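Pyruvate carboxylase protein (PDB 2QF7) is a multidomain, biotin-dependent carboxylase that joins biotin carboxylase, ATP-grasp, TIM-barrel and biotin-carrier modules in one chain and assembles as a tetramer. Local coordinates at residues Asn523-Gly528 against Thr581-Leu586; Gln884-Ile889 against Ser931-Asp936. All blocks are in the same frame, centred on the assembly; numbering follows the deposited sequence.

Interaction 1: Asn523-Gly528 against Thr581-Leu586; sequences NGVKDG and TYSHAL
The loop residue Val525 comes up against His584 in the last turn of helix 572-585, their CA atoms 5.5 Å apart, without a direct backbone hydrogen bond between the two segments. A water does the joining instead: it accepts from Lys526 N at 2.8 Å and donates to Ser583 O at 2.9 Å. Beside this bridge Val525 supplies the apolar part, one methyl to each of two neighbours on the helix. Val525 CG1 lies 3.8 Å from His584 CE1, and CB sits over one face of the imidazole, the two side chains crossing at about a right angle. Val525 CG2 approaches Ser583 OG to 3.5 Å, a van der Waals contact. Ser583 OG, turned away from its own amide N (chi1 -171°), hydrogen-bonds Asn624 OD1, and Asn624 ND2 also binds Lys526 O. The His584 ring is fixed from its own helix, ND1 bonding to Gly580 O. Helix 572-585 lies between the first two TIM-barrel strands, 552-555 and 591-596, so the contact lays the segment leading to helix 529-536 against the barrel's outer layer. The chemistry of the contact implies a mediated attachment: a water and Asn624 carry the polar links, and the Val525 methyls add van der Waals contact.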
ATOM      1  N   ASN A 523      11.419  44.725  27.447  1.00 48.49           N
ATOM      2  CA  ASN A 523      10.944  46.041  27.996  1.00 47.64           C
ATOM      3  C   ASN A 523       9.529  45.925  28.595  1.00 45.83           C
ATOM      4  O   ASN A 523       9.305  45.061  29.462  1.00 47.08           O
ATOM      5  CB  ASN A 523      11.088  47.240  27.033  1.00 48.49           C
ATOM      6  CG  ASN A 523      12.478  47.884  27.092  1.00 51.17           C
ATOM      7  OD1 ASN A 523      13.262  47.628  28.019  1.00 53.94           O
ATOM      8  ND2 ASN A 523      12.789  48.727  26.095  1.00 53.41           N
ATOM      9  N   GLY A 524       8.604  46.779  28.136  1.00 42.55           N
ATOM     10  CA  GLY A 524       7.136  46.677  28.379  1.00 37.90           C
ATOM     11  C   GLY A 524       6.414  47.449  27.255  1.00 34.06           C
ATOM     12  O   GLY A 524       7.065  48.127  26.449  1.00 33.80           O
ATOM     13  N   VAL A 525       5.095  47.369  27.162  1.00 30.44           N
ATOM     14  CA  VAL A 525       4.441  48.015  26.006  1.00 26.99           C
ATOM     15  C   VAL A 525       4.065  49.494  26.283  1.00 24.84           C
ATOM     16  O   VAL A 525       3.552  49.811  27.362  1.00 23.25           O
ATOM     17  CB  VAL A 525       3.321  47.101  25.322  1.00 28.49           C
ATOM     18  CG1 VAL A 525       3.205  45.710  25.993  1.00 28.59           C
ATOM     19  CG2 VAL A 525       1.980  47.790  25.228  1.00 25.66           C
ATOM     20  N   LYS A 526       4.365  50.381  25.341  1.00 20.97           N
ATOM     21  CA  LYS A 526       4.039  51.789  25.477  1.00 20.92           C
ATOM     22  C   LYS A 526       2.556  52.011  25.095  1.00 19.17           C
ATOM     23  O   LYS A 526       2.079  51.389  24.154  1.00 17.49           O
ATOM     24  CB  LYS A 526       4.870  52.654  24.543  1.00 20.38           C
ATOM     25  CG  LYS A 526       6.380  52.528  24.736  1.00 25.44           C
ATOM     26  N   ASP A 527       1.893  52.946  25.778  1.00 16.47           N
ATOM     27  CA  ASP A 527       0.473  53.279  25.531  1.00 16.15           C
ATOM     28  C   ASP A 527       0.369  53.715  24.093  1.00 14.47           C
ATOM     29  O   ASP A 527       1.271  54.395  23.595  1.00 14.46           O
ATOM     30  CB  ASP A 527       0.052  54.464  26.404  1.00 15.77           C
ATOM     31  CG  ASP A 527      -0.380  54.074  27.802  1.00 17.31           C
ATOM     32  OD1 ASP A 527      -0.206  52.904  28.215  1.00 17.02           O
ATOM     33  OD2 ASP A 527      -0.968  54.967  28.473  1.00 16.92           O
ATOM     34  N   GLY A 528      -0.719  53.363  23.406  1.00 13.28           N
ATOM     35  CA  GLY A 528      -0.891  53.886  22.063  1.00 11.42           C
ATOM     36  C   GLY A 528      -2.312  54.396  21.822  1.00 12.71           C
ATOM     37  O   GLY A 528      -2.975  54.873  22.755  1.00 10.70           O
ATOM     38  N   THR A 581       4.677  41.615  18.655  1.00 23.16           N
ATOM     39  CA  THR A 581       5.770  42.262  17.971  1.00 21.94           C
ATOM     40  C   THR A 581       5.347  43.639  17.493  1.00 22.62           C
ATOM     41  O   THR A 581       6.072  44.631  17.719  1.00 22.91           O
ATOM     42  CB  THR A 581       6.363  41.377  16.839  1.00 22.39           C
ATOM     43  OG1 THR A 581       6.766  40.116  17.407  1.00 23.08           O
ATOM     44  CG2 THR A 581       7.624  42.049  16.263  1.00 20.19           C
ATOM     45  N   TYR A 582       4.178  43.711  16.868  1.00 21.03           N
ATOM     46  CA  TYR A 582       3.597  44.995  16.486  1.00 21.32           C
ATOM     47  C   TYR A 582       3.437  45.913  17.694  1.00 20.67           C
ATOM     48  O   TYR A 582       3.816  47.070  17.650  1.00 22.38           O
ATOM     49  CB  TYR A 582       2.205  44.785  15.887  1.00 21.63           C
ATOM     50  CG  TYR A 582       2.179  44.471  14.410  1.00 22.88           C
ATOM     51  CD1 TYR A 582       2.102  43.149  13.956  1.00 24.46           C
ATOM     52  CD2 TYR A 582       2.130  45.502  13.471  1.00 23.24           C
ATOM     53  CE1 TYR A 582       2.023  42.865  12.568  1.00 22.08           C
ATOM     54  CE2 TYR A 582       2.069  45.226  12.116  1.00 22.43           C
ATOM     55  CZ  TYR A 582       2.007  43.924  11.678  1.00 22.35           C
ATOM     56  OH  TYR A 582       1.924  43.733  10.326  1.00 23.83           O
ATOM     57  N   SER A 583       2.889  45.374  18.788  1.00 22.86           N
ATOM     58  CA  SER A 583       2.647  46.141  20.025  1.00 22.73           C
ATOM     59  C   SER A 583       3.951  46.798  20.530  1.00 22.75           C
ATOM     60  O   SER A 583       3.951  47.966  20.907  1.00 22.08           O
ATOM     61  CB  SER A 583       2.051  45.212  21.103  1.00 22.47           C
ATOM     62  OG  SER A 583       1.618  45.951  22.237  1.00 24.69           O
ATOM     63  N   HIS A 584       5.055  46.037  20.550  1.00 22.93           N
ATOM     64  CA  HIS A 584       6.319  46.526  21.095  1.00 23.54           C
ATOM     65  C   HIS A 584       7.074  47.358  20.092  1.00 23.88           C
ATOM     66  O   HIS A 584       7.753  48.296  20.502  1.00 23.91           O
ATOM     67  CB  HIS A 584       7.250  45.376  21.504  1.00 23.67           C
ATOM     68  CG  HIS A 584       6.843  44.707  22.789  1.00 26.65           C
ATOM     69  ND1 HIS A 584       5.760  43.852  22.874  1.00 29.75           N
ATOM     70  CD2 HIS A 584       7.319  44.836  24.055  1.00 26.55           C
ATOM     71  CE1 HIS A 584       5.632  43.432  24.128  1.00 32.63           C
ATOM     72  NE2 HIS A 584       6.572  44.000  24.859  1.00 28.06           N
ATOM     73  N   ALA A 585       7.025  46.980  18.800  1.00 22.01           N
ATOM     74  CA  ALA A 585       7.956  47.526  17.820  1.00 23.02           C
ATOM     75  C   ALA A 585       7.390  48.728  17.089  1.00 21.82           C
ATOM     76  O   ALA A 585       8.156  49.626  16.706  1.00 22.23           O
ATOM     77  CB  ALA A 585       8.388  46.420  16.766  1.00 21.25           C
ATOM     78  N   LEU A 586       6.058  48.735  16.864  1.00 22.02           N
ATOM     79  CA  LEU A 586       5.367  49.808  16.114  1.00 21.98           C
ATOM     80  C   LEU A 586       4.242  50.393  16.930  1.00 23.30           C
ATOM     81  O   LEU A 586       3.071  50.418  16.475  1.00 22.20           O
ATOM     82  CB  LEU A 586       4.804  49.286  14.757  1.00 21.15           C
ATOM     83  CG  LEU A 586       5.858  48.619  13.861  1.00 23.62           C
ATOM     84  CD1 LEU A 586       5.194  47.971  12.593  1.00 24.43           C
ATOM     85  CD2 LEU A 586       6.941  49.670  13.467  1.00 23.46           C
TER
HETATM   86  O   HOH W   1       5.413  49.476  22.932  1.00 16.98           O

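Interaction 2: Gln884-Ile889 against Ser931-Asp936; sequences QMFGDI and SMLKGD
Phe886 and Met932 form a Met-aromatic contact between the ends of two helices, 872-885 and 927-934, in the conserved carboxylase region. The tight part is the methyl: Met932 CE stands 3.7 Å from the centroid of the Phe886 ring and 14° off its normal, a CH-pi contact. Met932 SD lies farther out above the same face, 5.4 Å from the centroid of the Phe886 ring, so the methyl rather than the sulfur makes the close approach. The bend of Met932 at chi3 (78°) turns CE onto the ring. Met885 CE lies over the opposite face of the Phe886 ring, 4.2 Å above the plane and offset toward the rim, leaving the ring between two methionine methyls. Packing is looser around this centre: Leu933 CD2 meets the ring edge 4.3 Å from Phe886 CD1, and Ile889 CD1 reaches Met932 CE from the loop. Val899 and Met902 of helix 895-909 and Leu948 of helix 946-953 also touch Phe886. At the outer ends of both segments, where Gly887, Asp888, Ser931 and Asp936 are partly exposed, the chemistry turns polar. Beyond the Schellman motif that ends the first helix at Gly887, Lys705 bonds the carbonyls of Gly887 and Asp888. At the other helix end, Gly935 N and Asp936 N both hydrogen-bond Ser931 O, and Ser931 OG donates to Asp936 OD2 at 2.7 Å, on the anti side of the carboxylate.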
ATOM      1  N   GLN A 884     -22.236  50.486 -16.910  1.00 21.47           N
ATOM      2  CA  GLN A 884     -22.955  51.617 -17.501  1.00 22.27           C
ATOM      3  C   GLN A 884     -24.433  51.277 -17.711  1.00 22.80           C
ATOM      4  O   GLN A 884     -25.316  52.122 -17.517  1.00 22.82           O
ATOM      5  CB  GLN A 884     -22.335  52.045 -18.851  1.00 23.74           C
ATOM      6  CG  GLN A 884     -20.931  52.729 -18.763  1.00 26.00           C
ATOM      7  CD  GLN A 884     -20.903  54.022 -17.934  1.00 33.07           C
ATOM      8  OE1 GLN A 884     -21.900  54.756 -17.830  1.00 33.54           O
ATOM      9  NE2 GLN A 884     -19.757  54.288 -17.320  1.00 33.69           N
ATOM     10  N   MET A 885     -24.710  50.042 -18.110  1.00 22.16           N
ATOM     11  CA  MET A 885     -26.096  49.561 -18.273  1.00 22.30           C
ATOM     12  C   MET A 885     -26.938  49.686 -16.985  1.00 22.08           C
ATOM     13  O   MET A 885     -28.124  50.029 -17.041  1.00 22.01           O
ATOM     14  CB  MET A 885     -26.105  48.117 -18.783  1.00 21.26           C
ATOM     15  CG  MET A 885     -27.508  47.535 -18.908  1.00 23.14           C
ATOM     16  SD  MET A 885     -27.446  45.839 -19.479  1.00 24.26           S
ATOM     17  CE  MET A 885     -26.918  45.039 -17.981  1.00 23.11           C
ATOM     18  N   PHE A 886     -26.324  49.371 -15.845  1.00 22.31           N
ATOM     19  CA  PHE A 886     -26.936  49.522 -14.515  1.00 21.97           C
ATOM     20  C   PHE A 886     -27.039  50.980 -14.068  1.00 22.91           C
ATOM     21  O   PHE A 886     -27.630  51.270 -13.022  1.00 22.04           O
ATOM     22  CB  PHE A 886     -26.151  48.701 -13.473  1.00 22.19           C
ATOM     23  CG  PHE A 886     -26.315  47.208 -13.620  1.00 21.35           C
ATOM     24  CD1 PHE A 886     -27.587  46.636 -13.602  1.00 23.88           C
ATOM     25  CD2 PHE A 886     -25.202  46.368 -13.734  1.00 23.00           C
ATOM     26  CE1 PHE A 886     -27.768  45.259 -13.738  1.00 25.13           C
ATOM     27  CE2 PHE A 886     -25.357  44.984 -13.840  1.00 21.67           C
ATOM     28  CZ  PHE A 886     -26.675  44.432 -13.856  1.00 23.82           C
ATOM     29  N   GLY A 887     -26.494  51.902 -14.869  1.00 23.40           N
ATOM     30  CA  GLY A 887     -26.625  53.334 -14.592  1.00 24.06           C
ATOM     31  C   GLY A 887     -25.325  53.970 -14.107  1.00 25.44           C
ATOM     32  O   GLY A 887     -25.319  55.181 -13.777  1.00 25.99           O
ATOM     33  N   ASP A 888     -24.234  53.180 -14.096  1.00 24.08           N
ATOM     34  CA  ASP A 888     -22.907  53.586 -13.608  1.00 23.92           C
ATOM     35  C   ASP A 888     -22.941  53.637 -12.081  1.00 24.33           C
ATOM     36  O   ASP A 888     -23.352  54.634 -11.470  1.00 25.22           O
ATOM     37  CB  ASP A 888     -22.410  54.914 -14.240  1.00 23.82           C
ATOM     38  CG  ASP A 888     -20.928  55.177 -13.956  1.00 25.89           C
ATOM     39  OD1 ASP A 888     -20.275  54.331 -13.267  1.00 22.87           O
ATOM     40  OD2 ASP A 888     -20.417  56.235 -14.411  1.00 23.77           O
ATOM     41  N   ILE A 889     -22.608  52.509 -11.461  1.00 23.08           N
ATOM     42  CA  ILE A 889     -22.856  52.349 -10.054  1.00 22.91           C
ATOM     43  C   ILE A 889     -21.556  52.093  -9.288  1.00 23.51           C
ATOM     44  O   ILE A 889     -20.516  51.741  -9.864  1.00 23.41           O
ATOM     45  CB  ILE A 889     -23.829  51.188  -9.770  1.00 23.69           C
ATOM     46  CG1 ILE A 889     -23.291  49.859 -10.344  1.00 22.22           C
ATOM     47  CG2 ILE A 889     -25.249  51.505 -10.304  1.00 20.91           C
ATOM     48  CD1 ILE A 889     -23.952  48.603  -9.773  1.00 23.32           C
ATOM     49  N   SER A 931     -32.299  40.339  -8.052  1.00 21.29           N
ATOM     50  CA  SER A 931     -32.402  40.780  -6.665  1.00 22.43           C
ATOM     51  C   SER A 931     -31.938  42.229  -6.481  1.00 22.49           C
ATOM     52  O   SER A 931     -32.552  42.987  -5.735  1.00 22.02           O
ATOM     53  CB  SER A 931     -31.608  39.820  -5.782  1.00 22.70           C
ATOM     54  OG  SER A 931     -31.386  40.366  -4.511  1.00 25.28           O
ATOM     55  N   MET A 932     -30.836  42.608  -7.141  1.00 22.19           N
ATOM     56  CA  MET A 932     -30.371  43.991  -7.114  1.00 21.95           C
ATOM     57  C   MET A 932     -31.401  44.962  -7.714  1.00 20.89           C
ATOM     58  O   MET A 932     -31.698  46.010  -7.124  1.00 20.77           O
ATOM     59  CB  MET A 932     -29.035  44.142  -7.864  1.00 21.22           C
ATOM     60  CG  MET A 932     -28.489  45.550  -7.733  1.00 22.50           C
ATOM     61  SD  MET A 932     -26.818  45.747  -8.327  1.00 23.85           S
ATOM     62  CE  MET A 932     -27.193  45.802 -10.072  1.00 22.28           C
ATOM     63  N   LEU A 933     -31.930  44.633  -8.886  1.00 19.49           N
ATOM     64  CA  LEU A 933     -32.892  45.525  -9.531  1.00 20.33           C
ATOM     65  C   LEU A 933     -34.208  45.562  -8.742  1.00 20.25           C
ATOM     66  O   LEU A 933     -34.917  46.577  -8.750  1.00 19.81           O
ATOM     67  CB  LEU A 933     -33.126  45.105 -10.989  1.00 20.60           C
ATOM     68  CG  LEU A 933     -31.884  45.265 -11.904  1.00 20.61           C
ATOM     69  CD1 LEU A 933     -32.099  44.423 -13.150  1.00 18.97           C
ATOM     70  CD2 LEU A 933     -31.688  46.741 -12.306  1.00 22.78           C
ATOM     71  N   LYS A 934     -34.513  44.461  -8.049  1.00 19.94           N
ATOM     72  CA  LYS A 934     -35.681  44.414  -7.160  1.00 20.95           C
ATOM     73  C   LYS A 934     -35.567  45.435  -6.009  1.00 21.00           C
ATOM     74  O   LYS A 934     -36.581  46.002  -5.579  1.00 20.35           O
ATOM     75  CB  LYS A 934     -35.856  43.022  -6.549  1.00 21.55           C
ATOM     76  CG  LYS A 934     -37.144  42.892  -5.692  1.00 22.00           C
ATOM     77  CD  LYS A 934     -37.187  41.512  -5.045  1.00 23.66           C
ATOM     78  CE  LYS A 934     -38.507  41.258  -4.275  1.00 26.70           C
ATOM     79  NZ  LYS A 934     -38.391  39.920  -3.604  1.00 29.13           N
ATOM     80  N   GLY A 935     -34.359  45.586  -5.463  1.00 19.67           N
ATOM     81  CA  GLY A 935     -34.069  46.555  -4.417  1.00 20.57           C
ATOM     82  C   GLY A 935     -33.308  46.020  -3.223  1.00 21.65           C
ATOM     83  O   GLY A 935     -33.035  46.765  -2.286  1.00 21.60           O
ATOM     84  N   ASP A 936     -32.915  44.752  -3.274  1.00 21.81           N
ATOM     85  CA  ASP A 936     -32.323  44.072  -2.130  1.00 22.56           C
ATOM     86  C   ASP A 936     -30.984  44.627  -1.715  1.00 22.28           C
ATOM     87  O   ASP A 936     -30.541  44.382  -0.598  1.00 22.38           O
ATOM     88  CB  ASP A 936     -32.184  42.577  -2.389  1.00 23.59           C
ATOM     89  CG  ASP A 936     -33.537  41.846  -2.464  1.00 26.52           C
ATOM     90  OD1 ASP A 936     -34.581  42.396  -2.017  1.00 26.76           O
ATOM     91  OD2 ASP A 936     -33.552  40.697  -2.984  1.00 26.30           O
TER

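Interactions 1 and 2 follow one another along the chain, with centres 47 Å apart and nearest atoms about 31 Å apart, and they share no helix or strand. Each involves helix C-termini, one in interaction 1 and two in interaction 2. At 523-528 with 581-586 a loop meets a TIM-barrel helix; two of the four touching residues are exposed, and a water takes part. At 884-889 with 931-936 two helix ends meet in the conserved carboxylase region, all four touching residues are buried, and the segments meet through apolar, CH-pi and Met-aromatic contacts, without a hydrogen bond between them. The summed buried areas are nonetheless similar, 174 and 151 Å², so the difference lies in chemistry and burial rather than extent.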